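Long-range contacts in transferrin (PDB 6WB6), which binds a single ferric ion per molecule together with a carbonate anion and transports iron as a secreted insect transferrin: residues V74-Y78 with L289-V293; V352-C356 with N400-A405; L394-Q398 with A415-L421; P435-A440 with C578-A583; A530-E535 with H551-Y557. All coordinates share one frame. Residue numbers count along the deposited sequence, not the author numbering.

Contact 1 of 5, residues V74-Y78 with L289-V293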
# COMPACT_ATOMS: atom_id res chain seq x y z
N VAL A 74 -1.51 -22.51 -16.44
CA VAL A 74 -1.54 -21.29 -17.24
C VAL A 74 -1.80 -21.70 -18.68
O VAL A 74 -0.91 -22.22 -19.34
CB VAL A 74 -0.24 -20.49 -17.11
CG1 VAL A 74 -0.26 -19.31 -18.09
CG2 VAL A 74 -0.07 -20.01 -15.66
N PHE A 75 -3.03 -21.46 -19.16
CA PHE A 75 -3.43 -21.89 -20.49
C PHE A 75 -3.59 -20.74 -21.46
O PHE A 75 -3.97 -20.96 -22.61
CB PHE A 75 -4.75 -22.69 -20.41
CG PHE A 75 -5.92 -21.86 -19.96
CD1 PHE A 75 -6.70 -21.18 -20.87
CD2 PHE A 75 -6.25 -21.78 -18.61
CE1 PHE A 75 -7.76 -20.43 -20.47
CE2 PHE A 75 -7.31 -21.01 -18.20
CZ PHE A 75 -8.08 -20.34 -19.13
N GLN A 76 -3.33 -19.51 -21.03
CA GLN A 76 -3.51 -18.35 -21.90
C GLN A 76 -2.53 -17.25 -21.54
O GLN A 76 -2.39 -16.90 -20.36
CB GLN A 76 -4.94 -17.81 -21.78
CG GLN A 76 -5.36 -16.95 -22.94
CD GLN A 76 -6.05 -17.77 -23.98
OE1 GLN A 76 -7.25 -17.60 -24.22
NE2 GLN A 76 -5.32 -18.70 -24.58
N GLU A 77 -1.87 -16.69 -22.55
CA GLU A 77 -0.98 -15.55 -22.39
C GLU A 77 -1.59 -14.32 -23.05
O GLU A 77 -2.10 -14.39 -24.17
CB GLU A 77 0.40 -15.81 -23.00
CG GLU A 77 1.27 -16.75 -22.20
CD GLU A 77 2.55 -17.09 -22.92
OE1 GLU A 77 2.99 -18.25 -22.82
OE2 GLU A 77 3.10 -16.22 -23.62
N TYR A 78 -1.54 -13.21 -22.33
CA TYR A 78 -1.85 -11.90 -22.89
C TYR A 78 -0.56 -11.24 -23.37
O TYR A 78 0.36 -11.00 -22.58
CB TYR A 78 -2.52 -11.03 -21.83
CG TYR A 78 -3.90 -11.47 -21.39
CD1 TYR A 78 -4.63 -12.40 -22.13
CD2 TYR A 78 -4.48 -10.95 -20.24
CE1 TYR A 78 -5.89 -12.80 -21.74
CE2 TYR A 78 -5.76 -11.33 -19.84
CZ TYR A 78 -6.45 -12.26 -20.59
OH TYR A 78 -7.71 -12.66 -20.20
N LEU A 289 -13.03 -22.23 -24.86
CA LEU A 289 -12.80 -21.07 -24.01
C LEU A 289 -11.81 -20.10 -24.64
O LEU A 289 -12.01 -18.88 -24.60
CB LEU A 289 -12.28 -21.53 -22.64
CG LEU A 289 -12.05 -20.43 -21.62
CD1 LEU A 289 -13.32 -19.65 -21.38
CD2 LEU A 289 -11.51 -21.02 -20.32
N ARG A 290 -10.72 -20.62 -25.20
CA ARG A 290 -9.67 -19.74 -25.74
C ARG A 290 -10.21 -18.88 -26.87
O ARG A 290 -9.83 -17.71 -27.03
CB ARG A 290 -8.50 -20.58 -26.23
CG ARG A 290 -7.68 -21.27 -25.14
CD ARG A 290 -6.76 -22.34 -25.74
NE ARG A 290 -5.46 -22.40 -25.08
CZ ARG A 290 -4.61 -23.42 -25.19
NH1 ARG A 290 -4.92 -24.47 -25.93
NH2 ARG A 290 -3.45 -23.38 -24.54
N GLU A 291 -11.11 -19.47 -27.66
CA GLU A 291 -11.77 -18.76 -28.74
C GLU A 291 -12.71 -17.69 -28.20
O GLU A 291 -12.84 -16.60 -28.78
CB GLU A 291 -12.51 -19.80 -29.60
CG GLU A 291 -13.55 -19.33 -30.62
CD GLU A 291 -14.74 -20.33 -30.72
OE1 GLU A 291 -15.18 -20.87 -29.66
OE2 GLU A 291 -15.23 -20.59 -31.83
N LYS A 292 -13.38 -17.98 -27.09
CA LYS A 292 -14.25 -17.00 -26.46
C LYS A 292 -13.46 -15.80 -25.93
O LYS A 292 -13.81 -14.65 -26.19
CB LYS A 292 -15.03 -17.65 -25.32
CG LYS A 292 -15.94 -16.68 -24.61
CD LYS A 292 -17.22 -16.43 -25.37
CE LYS A 292 -18.06 -15.45 -24.61
NZ LYS A 292 -19.27 -15.06 -25.33
N VAL A 293 -12.42 -16.05 -25.14
CA VAL A 293 -11.62 -14.95 -24.61
C VAL A 293 -11.01 -14.13 -25.75
O VAL A 293 -11.06 -12.90 -25.74
CB VAL A 293 -10.54 -15.49 -23.66
CG1 VAL A 293 -9.66 -14.36 -23.15
CG2 VAL A 293 -11.22 -16.19 -22.49
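How a helix laid on a sheet meets the polar groups along their interface is illustrated by Arg290. Its guanidinium reaches from the helix to the backbone of strand residues 74-78 and gives two hydrogen bonds to one acceptor, from NE to Phe75 O at 3.2 Å and from NH2 to Phe75 O at 3.1 Å. The carbonyl lies near the guanidinium plane, so both donors can converge on it. The Gln76 side chain leaves the strand sideways, but its end approaches the helix, NE2 lying 3.5 Å from Arg290 CG; NE2 is satisfied by Asp323 on strand 320-327. Gln76 OE1, 3.9 Å from Val293 CB, is buried with no partner in the model. This is the alpha/beta packing of the transferrin lobe: helix 286-300 lies over the antiparallel sheet in which strand 72-79 runs between 275-279 and 320-327. The short axes of the two segments pass 10.0 Å apart at -21°, nearly parallel. Apolar contacts fill the gap, with Phe75 CZ 3.7 Å from Leu289 CD2 and the edge of the Tyr78 ring against Val293, where CE1 to CG1 measures 4.3 Å. The Tyr78 hydroxyl is hydrogen-bonded to Leu312 O, and the Tyr78 side chain lies about 7 Å from that of Asp57, predicted to bind iron but not among the ligands seen here (Tyr90 and Tyr204).

Contact 2 of 5, residues V352-C356 with N400-A405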
# COMPACT_ATOMS: atom_id res chain seq x y z
N VAL A 352 11.66 -11.12 9.09
CA VAL A 352 10.23 -11.39 9.19
C VAL A 352 9.64 -10.38 10.15
O VAL A 352 10.23 -10.10 11.20
CB VAL A 352 9.95 -12.83 9.66
CG1 VAL A 352 8.45 -13.04 9.94
CG2 VAL A 352 10.45 -13.82 8.63
N VAL A 353 8.50 -9.81 9.79
CA VAL A 353 7.73 -8.96 10.67
C VAL A 353 6.48 -9.74 11.07
O VAL A 353 5.71 -10.21 10.22
CB VAL A 353 7.41 -7.62 10.00
CG1 VAL A 353 6.57 -7.80 8.74
CG2 VAL A 353 6.72 -6.68 10.97
N ARG A 354 6.30 -9.90 12.38
CA ARG A 354 5.23 -10.74 12.93
C ARG A 354 4.13 -9.82 13.42
O ARG A 354 4.34 -9.06 14.38
CB ARG A 354 5.73 -11.63 14.06
CG ARG A 354 6.91 -12.51 13.70
CD ARG A 354 7.55 -13.07 14.94
NE ARG A 354 8.19 -11.99 15.70
CZ ARG A 354 8.72 -12.13 16.92
NH1 ARG A 354 8.68 -13.31 17.53
NH2 ARG A 354 9.26 -11.08 17.53
N LEU A 355 3.00 -9.83 12.74
CA LEU A 355 1.84 -9.06 13.17
C LEU A 355 1.00 -9.94 14.09
O LEU A 355 0.71 -11.09 13.75
CB LEU A 355 0.98 -8.62 11.99
CG LEU A 355 -0.38 -8.03 12.39
CD1 LEU A 355 -0.23 -6.77 13.19
CD2 LEU A 355 -1.26 -7.80 11.16
N CYS A 356 0.61 -9.39 15.23
CA CYS A 356 -0.23 -10.14 16.16
C CYS A 356 -1.68 -9.86 15.82
O CYS A 356 -2.08 -8.70 15.65
CB CYS A 356 0.07 -9.75 17.60
SG CYS A 356 -0.77 -10.89 18.77
N ASN A 400 8.30 -9.91 22.81
CA ASN A 400 8.87 -10.26 21.51
C ASN A 400 8.31 -11.58 20.97
O ASN A 400 8.97 -12.28 20.20
CB ASN A 400 10.38 -10.33 21.56
CG ASN A 400 11.00 -10.23 20.20
OD1 ASN A 400 10.48 -9.53 19.32
ND2 ASN A 400 12.09 -10.95 19.99
N GLY A 401 7.10 -11.95 21.38
CA GLY A 401 6.39 -12.97 20.62
C GLY A 401 5.84 -12.44 19.32
O GLY A 401 5.53 -13.22 18.42
N SER A 402 5.73 -11.12 19.20
CA SER A 402 5.29 -10.44 18.00
C SER A 402 6.11 -9.17 17.85
O SER A 402 6.77 -8.72 18.79
CB SER A 402 3.80 -10.07 18.06
OG SER A 402 3.03 -11.14 18.58
N ASP A 403 6.05 -8.59 16.66
CA ASP A 403 6.69 -7.32 16.39
C ASP A 403 5.71 -6.16 16.35
O ASP A 403 6.12 -5.02 16.54
CB ASP A 403 7.45 -7.40 15.07
CG ASP A 403 8.47 -8.53 15.06
OD1 ASP A 403 9.31 -8.57 15.99
OD2 ASP A 403 8.39 -9.39 14.15
N LEU A 404 4.43 -6.41 16.09
CA LEU A 404 3.47 -5.32 16.19
C LEU A 404 2.07 -5.85 16.40
O LEU A 404 1.76 -7.00 16.08
CB LEU A 404 3.50 -4.39 14.96
CG LEU A 404 3.04 -4.98 13.62
CD1 LEU A 404 2.99 -3.89 12.52
CD2 LEU A 404 3.92 -6.11 13.18
N ALA A 405 1.22 -4.96 16.88
CA ALA A 405 -0.15 -5.26 17.19
C ALA A 405 -0.87 -3.93 17.17
O ALA A 405 -0.25 -2.88 17.37
CB ALA A 405 -0.27 -5.95 18.55
O HOH W 1 10.84 -10.69 13.58
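One long side chain can supply many of the bonds tying a loop to a strand, as Arg354 does here. With chi1 at m, chi2 at t and chi3 at m, the arginine leaves the strand sideways, then bends its guanidinium to meet residues 400-403. Arg354 NE to Asp403 OD2 (3.0 Å) and Arg354 NH2 to Asp403 OD1 (2.9 Å) form a two-point salt bridge, while its NH1 and NH2 each donate to Asn400 O at 2.9 Å; the bond from NH2 to Asn400 OD1, 2.7 Å, is weak. Asp403, in its m rotamer, points back at the strand, and its OD2 also accepts from Arg354 N at 2.8 Å. A water donates to Asp403 OD2 at 2.8 Å and to Val352 O at 2.5 Å.

Arg354 O accepts from Asp403 N (2.9 Å) and Leu404 N (3.2 Å), and Cys356 N donates to Leu404 O (2.8 Å), giving a single bridge between Leu355 and Leu404. The p rotamer of Leu404 brings its CD2 within 3.6 Å of Val353 CG2, and its CG lies 3.8 Å from Leu355 CD1. Cys356, chi1 at t, turns toward Ala405, CB to CB 3.9 Å, and is disulfide-bonded to Cys393. Asn400, at positive phi, closes helix 390-399 with a Schellman motif, and the loop leading on to strand 405-407 is pinned by the salt bridge to strand 352-357, the first of the second transferrin-like repeat.

Contact 3 of 5, residues L394-Q398 with A415-L421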
# COMPACT_ATOMS: atom_id res chain seq x y z
N LEU A 394 -0.71 -7.26 22.84
CA LEU A 394 0.20 -6.25 23.34
C LEU A 394 1.28 -6.86 24.21
O LEU A 394 2.46 -6.56 24.06
CB LEU A 394 -0.57 -5.19 24.11
CG LEU A 394 -1.54 -4.39 23.26
CD1 LEU A 394 -2.40 -3.57 24.19
CD2 LEU A 394 -0.80 -3.52 22.23
N LYS A 395 0.89 -7.71 25.16
CA LYS A 395 1.90 -8.43 25.93
C LYS A 395 2.86 -9.15 25.00
O LYS A 395 4.06 -9.21 25.26
CB LYS A 395 1.24 -9.43 26.87
CG LYS A 395 2.21 -10.35 27.61
CD LYS A 395 3.24 -9.57 28.47
CE LYS A 395 3.83 -10.47 29.59
NZ LYS A 395 5.10 -9.93 30.21
N SER A 396 2.34 -9.74 23.93
CA SER A 396 3.20 -10.53 23.07
C SER A 396 4.22 -9.65 22.37
O SER A 396 5.38 -10.04 22.21
CB SER A 396 2.37 -11.32 22.06
OG SER A 396 3.19 -11.98 21.10
N VAL A 397 3.81 -8.45 21.94
CA VAL A 397 4.78 -7.53 21.35
C VAL A 397 5.87 -7.21 22.39
O VAL A 397 7.07 -7.27 22.09
CB VAL A 397 4.09 -6.27 20.82
CG1 VAL A 397 5.11 -5.27 20.19
CG2 VAL A 397 3.04 -6.64 19.74
N GLN A 398 5.47 -6.92 23.62
CA GLN A 398 6.47 -6.68 24.66
C GLN A 398 7.45 -7.85 24.81
O GLN A 398 8.67 -7.64 24.84
CB GLN A 398 5.78 -6.43 25.99
CG GLN A 398 6.74 -6.08 27.07
CD GLN A 398 6.07 -5.98 28.39
OE1 GLN A 398 6.05 -4.91 29.00
NE2 GLN A 398 5.51 -7.10 28.85
N ALA A 415 -1.53 1.33 26.44
CA ALA A 415 -0.68 0.23 26.01
C ALA A 415 0.80 0.59 26.11
O ALA A 415 1.63 -0.30 26.32
CB ALA A 415 -1.02 -0.17 24.58
N ALA A 416 1.14 1.87 25.98
CA ALA A 416 2.53 2.27 26.14
C ALA A 416 2.94 2.34 27.61
O ALA A 416 4.06 1.96 27.96
CB ALA A 416 2.78 3.63 25.46
N LYS A 417 2.08 2.85 28.48
CA LYS A 417 2.41 2.85 29.90
C LYS A 417 2.61 1.43 30.38
O LYS A 417 3.50 1.15 31.19
CB LYS A 417 1.31 3.53 30.72
CG LYS A 417 1.75 4.75 31.50
N LYS A 418 1.82 0.50 29.87
CA LYS A 418 1.71 -0.82 30.47
C LYS A 418 2.73 -1.79 29.90
O LYS A 418 3.29 -2.60 30.65
CB LYS A 418 0.28 -1.36 30.28
CG LYS A 418 0.13 -2.88 30.45
CD LYS A 418 -0.30 -3.23 31.82
CE LYS A 418 -1.80 -3.06 31.95
NZ LYS A 418 -2.47 -4.35 31.64
N TYR A 419 2.95 -1.72 28.60
CA TYR A 419 3.84 -2.67 27.90
C TYR A 419 5.05 -2.02 27.28
O TYR A 419 5.71 -2.69 26.57
CB TYR A 419 3.08 -3.31 26.77
CG TYR A 419 2.00 -4.19 27.28
CD1 TYR A 419 2.33 -5.28 28.05
CD2 TYR A 419 0.68 -3.87 27.08
CE1 TYR A 419 1.37 -6.10 28.56
CE2 TYR A 419 -0.31 -4.72 27.51
CZ TYR A 419 0.06 -5.76 28.33
OH TYR A 419 -0.85 -6.55 28.86
N ASN A 420 5.31 -0.77 27.60
CA ASN A 420 6.43 -0.03 27.04
C ASN A 420 6.50 -0.20 25.52
O ASN A 420 7.58 -0.39 24.94
CB ASN A 420 7.74 -0.44 27.69
CG ASN A 420 8.82 0.57 27.50
OD1 ASN A 420 8.53 1.73 27.17
ND2 ASN A 420 10.07 0.15 27.70
N LEU A 421 5.35 -0.13 24.87
CA LEU A 421 5.26 -0.11 23.43
C LEU A 421 5.07 1.32 22.95
O LEU A 421 4.78 2.22 23.73
CB LEU A 421 4.10 -0.99 22.95
CG LEU A 421 4.13 -2.41 23.51
CD1 LEU A 421 2.82 -3.12 23.17
CD2 LEU A 421 5.31 -3.13 22.93
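Tyr419, Leu394 and Leu421 bury the most surface here, and they exemplify how helices pack through a few large side chains. The Tyr419 ring lies against residues 394-398 of helix 390-399, presenting one face to Leu394 O and Lys395 CA; its CE2 comes within 3.4 Å of Leu394 CB and its CE1 within 3.6 Å of Lys395 CA. Its hydroxyl is hydrogen-bonded to Asp391, one turn earlier in the same helix as Leu394. Leu394 also meets Ala415, CD1 to CB 3.7 Å, and Leu421, CD2 to CD1 3.8 Å. Leu421, just past the helix end at Asn420, whose phi is positive, turns back to place CD2 3.5 Å from Val397 CG1. The short helical axes pass 10.3 Å apart at -52°. Helices 390-399 and 411-419 thus cross obliquely, and Leu394 and Leu421 both touch Val589 on strand 587-590 of the four-stranded antiparallel sheet.

Contact 4 of 5, residues P435-A440 with C578-A583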
# COMPACT_ATOMS: atom_id res chain seq x y z
N PRO A 435 -6.19 11.23 9.96
CA PRO A 435 -6.89 10.65 11.12
C PRO A 435 -8.14 11.46 11.40
O PRO A 435 -8.30 12.57 10.90
CB PRO A 435 -5.88 10.78 12.26
CG PRO A 435 -4.57 11.07 11.59
CD PRO A 435 -4.89 11.80 10.34
N ASN A 436 -9.04 10.89 12.20
CA ASN A 436 -10.15 11.68 12.70
C ASN A 436 -9.62 12.75 13.65
O ASN A 436 -8.57 12.58 14.27
CB ASN A 436 -11.16 10.81 13.42
CG ASN A 436 -11.86 9.85 12.49
OD1 ASN A 436 -12.29 10.23 11.40
ND2 ASN A 436 -11.94 8.59 12.90
N TYR A 437 -10.37 13.84 13.76
CA TYR A 437 -10.10 14.88 14.74
C TYR A 437 -11.30 15.10 15.63
O TYR A 437 -12.45 15.10 15.18
CB TYR A 437 -9.74 16.20 14.06
CG TYR A 437 -8.35 16.19 13.47
CD1 TYR A 437 -8.04 15.35 12.42
CD2 TYR A 437 -7.36 17.01 13.97
CE1 TYR A 437 -6.77 15.34 11.88
CE2 TYR A 437 -6.10 17.00 13.44
CZ TYR A 437 -5.81 16.17 12.39
OH TYR A 437 -4.55 16.16 11.85
N ALA A 438 -11.02 15.31 16.91
CA ALA A 438 -12.03 15.85 17.80
C ALA A 438 -12.18 17.34 17.51
O ALA A 438 -11.20 18.09 17.53
CB ALA A 438 -11.65 15.62 19.26
N VAL A 439 -13.40 17.77 17.22
CA VAL A 439 -13.62 19.17 16.86
C VAL A 439 -14.70 19.74 17.75
O VAL A 439 -15.30 19.05 18.57
CB VAL A 439 -13.98 19.36 15.38
CG1 VAL A 439 -12.98 18.62 14.51
CG2 VAL A 439 -15.40 18.90 15.08
N ALA A 440 -14.87 21.06 17.61
CA ALA A 440 -15.83 21.85 18.37
C ALA A 440 -16.72 22.55 17.36
O ALA A 440 -16.27 23.48 16.68
CB ALA A 440 -15.13 22.87 19.26
N CYS A 578 -8.60 22.99 12.45
CA CYS A 578 -9.57 23.75 13.25
C CYS A 578 -10.27 22.72 14.12
O CYS A 578 -11.27 22.12 13.70
CB CYS A 578 -10.57 24.50 12.37
SG CYS A 578 -11.72 25.53 13.34
N ASN A 579 -9.74 22.50 15.32
CA ASN A 579 -10.09 21.31 16.07
C ASN A 579 -9.73 21.51 17.53
O ASN A 579 -9.19 22.55 17.92
CB ASN A 579 -9.37 20.09 15.51
CG ASN A 579 -7.85 20.27 15.51
OD1 ASN A 579 -7.21 20.31 16.57
ND2 ASN A 579 -7.26 20.38 14.31
N VAL A 580 -10.01 20.49 18.33
CA VAL A 580 -9.56 20.42 19.70
C VAL A 580 -8.33 19.54 19.81
O VAL A 580 -7.31 19.95 20.36
CB VAL A 580 -10.68 19.90 20.61
CG1 VAL A 580 -10.26 20.06 22.06
CG2 VAL A 580 -11.98 20.63 20.33
N ALA A 581 -8.41 18.31 19.30
CA ALA A 581 -7.28 17.41 19.29
C ALA A 581 -7.44 16.46 18.12
O ALA A 581 -8.55 16.14 17.70
CB ALA A 581 -7.17 16.59 20.60
N MET A 582 -6.31 16.00 17.61
CA MET A 582 -6.32 14.86 16.72
C MET A 582 -6.77 13.63 17.50
O MET A 582 -6.45 13.46 18.68
CB MET A 582 -4.94 14.64 16.13
CG MET A 582 -4.95 13.62 15.01
SD MET A 582 -3.33 13.41 14.28
CE MET A 582 -2.67 12.25 15.44
N ALA A 583 -7.52 12.78 16.84
CA ALA A 583 -8.11 11.62 17.47
C ALA A 583 -7.25 10.40 17.24
O ALA A 583 -6.80 10.18 16.10
CB ALA A 583 -9.52 11.38 16.93
O HOH W 2 -13.07 22.58 15.98
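A classic beta bulge interrupts the pairing here: Val580 and Ala581 both face Ala438. Ala438 O takes a hydrogen bond from Val580 N at 2.8 Å and a weak one from Ala581 N at 3.3 Å, so one carbonyl serves two successive amides. The regular antiparallel pattern lies beyond this point. Ala438 N donates to Ala581 O at 2.7 Å in a hydrogen-bonded pair; Tyr437 and Met582 form the adjacent non-hydrogen-bonded pair, their CA atoms 4.3 Å apart; and Ala583 N donates to Asn436 O at 2.8 Å. On the far side of the bulge the chains separate enough for a water to bridge Ala440 N and Cys578 O, 2.9 Å from each, accepting from the amide.

Side chains on the Tyr437 and Met582 face meet closely. Met582 CG sits 3.9 Å from the centroid of the Tyr437 ring, over its face, as a CH-pi contact, and SD lies obliquely at 4.8 Å from that centroid, a Met-aromatic contact. Pro435 CG extends this patch, 3.8 Å from Met582 SD. Near the bulge, Val580 CG2 packs 4.0 Å from Ala440 CB. Cys578 is disulfide-bonded to Cys561. Strand 437-443 also pairs with strands 542-545 and 557-560 in the mixed sheet; helix 467-479 packs against Ala438 and Val580, while helix 644-659 meets Ala581 and Met582.

Contact 5 of 5, residues A530-E535 with H551-Y557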
# COMPACT_ATOMS: atom_id res chain seq x y z
N ALA A 530 -25.54 15.11 19.74
CA ALA A 530 -24.87 16.40 19.80
C ALA A 530 -25.41 17.35 18.73
O ALA A 530 -25.52 18.56 18.97
CB ALA A 530 -23.35 16.20 19.63
N TRP A 531 -25.79 16.81 17.57
CA TRP A 531 -26.32 17.66 16.51
C TRP A 531 -27.73 18.14 16.84
O TRP A 531 -28.06 19.29 16.55
CB TRP A 531 -26.29 16.93 15.16
CG TRP A 531 -26.52 15.43 15.20
CD1 TRP A 531 -27.69 14.77 14.97
CD2 TRP A 531 -25.54 14.42 15.47
NE1 TRP A 531 -27.51 13.42 15.09
CE2 TRP A 531 -26.20 13.17 15.39
CE3 TRP A 531 -24.18 14.45 15.78
CZ2 TRP A 531 -25.53 11.97 15.61
CZ3 TRP A 531 -23.52 13.26 15.99
CH2 TRP A 531 -24.20 12.03 15.91
N LYS A 532 -28.57 17.31 17.48
CA LYS A 532 -29.87 17.82 17.93
C LYS A 532 -29.70 18.79 19.08
O LYS A 532 -30.41 19.80 19.17
CB LYS A 532 -30.80 16.68 18.37
CG LYS A 532 -32.27 16.93 18.07
CD LYS A 532 -32.53 16.95 16.57
CE LYS A 532 -34.00 17.13 16.25
NZ LYS A 532 -34.20 17.43 14.80
N CYS A 533 -28.76 18.49 19.98
CA CYS A 533 -28.52 19.34 21.13
C CYS A 533 -28.01 20.71 20.70
O CYS A 533 -28.43 21.73 21.24
CB CYS A 533 -27.56 18.60 22.07
SG CYS A 533 -26.91 19.48 23.49
N LEU A 534 -27.15 20.75 19.68
CA LEU A 534 -26.68 22.04 19.18
C LEU A 534 -27.80 22.78 18.47
O LEU A 534 -28.09 23.94 18.79
CB LEU A 534 -25.48 21.87 18.24
CG LEU A 534 -24.61 23.13 18.09
CD1 LEU A 534 -23.96 23.55 19.44
CD2 LEU A 534 -23.54 22.93 17.05
N GLU A 535 -28.43 22.13 17.49
CA GLU A 535 -29.58 22.68 16.77
C GLU A 535 -30.61 23.33 17.69
O GLU A 535 -31.09 24.43 17.38
CB GLU A 535 -30.25 21.58 15.93
CG GLU A 535 -31.53 22.04 15.24
CD GLU A 535 -32.18 20.94 14.39
OE1 GLU A 535 -33.17 21.24 13.69
OE2 GLU A 535 -31.71 19.79 14.42
N HIS A 551 -23.75 15.05 10.13
CA HIS A 551 -24.95 15.41 10.85
C HIS A 551 -25.10 16.91 11.07
O HIS A 551 -26.02 17.31 11.80
CB HIS A 551 -24.99 14.70 12.22
CG HIS A 551 -24.94 13.20 12.12
ND1 HIS A 551 -26.05 12.41 12.28
CD2 HIS A 551 -23.91 12.36 11.88
CE1 HIS A 551 -25.71 11.14 12.15
NE2 HIS A 551 -24.41 11.08 11.91
N PHE A 552 -24.24 17.75 10.48
CA PHE A 552 -24.29 19.20 10.68
C PHE A 552 -24.33 19.90 9.34
O PHE A 552 -23.44 19.70 8.50
CB PHE A 552 -23.07 19.74 11.44
CG PHE A 552 -23.00 19.30 12.85
CD1 PHE A 552 -22.32 18.14 13.18
CD2 PHE A 552 -23.60 20.03 13.85
CE1 PHE A 552 -22.25 17.71 14.50
CE2 PHE A 552 -23.53 19.63 15.16
CZ PHE A 552 -22.85 18.46 15.50
N ASP A 553 -25.30 20.78 9.17
CA ASP A 553 -25.48 21.52 7.92
C ASP A 553 -24.33 22.50 7.69
O ASP A 553 -24.12 23.43 8.48
CB ASP A 553 -26.83 22.24 7.96
CG ASP A 553 -27.18 22.93 6.66
OD1 ASP A 553 -26.46 23.87 6.28
OD2 ASP A 553 -28.17 22.53 6.01
N ALA A 554 -23.59 22.30 6.60
CA ALA A 554 -22.40 23.11 6.34
C ALA A 554 -22.71 24.60 6.23
O ALA A 554 -21.86 25.44 6.56
CB ALA A 554 -21.74 22.63 5.05
N ASN A 555 -23.90 24.96 5.76
CA ASN A 555 -24.27 26.36 5.64
C ASN A 555 -24.60 27.01 6.98
O ASN A 555 -24.55 28.23 7.07
CB ASN A 555 -25.47 26.51 4.69
CG ASN A 555 -25.18 25.96 3.31
OD1 ASN A 555 -24.06 26.04 2.82
ND2 ASN A 555 -26.19 25.37 2.70
N GLN A 556 -24.92 26.23 8.01
CA GLN A 556 -25.32 26.81 9.30
C GLN A 556 -24.29 26.65 10.41
O GLN A 556 -24.37 27.38 11.40
CB GLN A 556 -26.65 26.18 9.77
CG GLN A 556 -27.75 26.21 8.74
CD GLN A 556 -28.94 25.36 9.14
OE1 GLN A 556 -29.30 25.30 10.31
NE2 GLN A 556 -29.54 24.69 8.17
N TYR A 557 -23.34 25.74 10.26
CA TYR A 557 -22.42 25.37 11.33
C TYR A 557 -20.98 25.58 10.90
O TYR A 557 -20.64 25.54 9.71
CB TYR A 557 -22.62 23.93 11.74
CG TYR A 557 -23.96 23.72 12.35
CD1 TYR A 557 -24.16 23.96 13.70
CD2 TYR A 557 -25.05 23.32 11.58
CE1 TYR A 557 -25.40 23.78 14.28
CE2 TYR A 557 -26.30 23.13 12.16
CZ TYR A 557 -26.47 23.37 13.51
OH TYR A 557 -27.70 23.20 14.11
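Residues 530-535 make a short helix, with hydrogen bonds from Leu534 N to Ala530 O (2.8 Å) and Glu535 N to Trp531 O (3.0 Å), whereas residues 551-557 are the latter part of the link between strands 542-545 and 557-560, Tyr557 opening the second; Gln556 N donates to Asp553 O at 2.9 Å in a turn. The closest CA atoms are those of Trp531 and His551, 6.2 Å apart. Both strands pair with strand 437-443 in the mixed sheet, and the helix packs on it through Ala530 (on Ala542 and Val544) and Leu534 (on Val441); Phe552 also reaches Val441. Aromatic rings dominate the contact. The Trp531 six-membered ring and the His551 ring form an offset stack, centroids 3.8 Å apart and planes at 24°, and His551 CB makes a CH-pi contact 3.5 Å from the centroid of the Trp531 five-membered ring. Trp531 CB covers the Phe552 face, 4.0 Å from its centroid. Leu534 CD2 meets Phe552 CE2 at 3.8 Å and Tyr557 CE1 at 3.4 Å.

In the fold
The five contacts sample both transferrin-like repeats. Contact 1 lies in the first, which holds the observed iron and carbonate; through Tyr78 its side chains come within about 7 Å of that of Asp57, predicted to bind iron. The other four, centred 42 to 57 Å from it, belong to the second repeat, away from the iron site. Contacts 2 and 3 alternate along the chain, centres 12 Å apart; Ser402 OG and Ser396 OG, 2.7 Å apart, are probably hydrogen-bonded. Strand 437-443 joins contacts 4 and 5: it opens within contact 4, and Val441 touches Leu534, Phe552 and Tyr557 of contact 5, which falls between the segments of contact 4 (centres about 17 Å apart, nearest atoms about 7 Å).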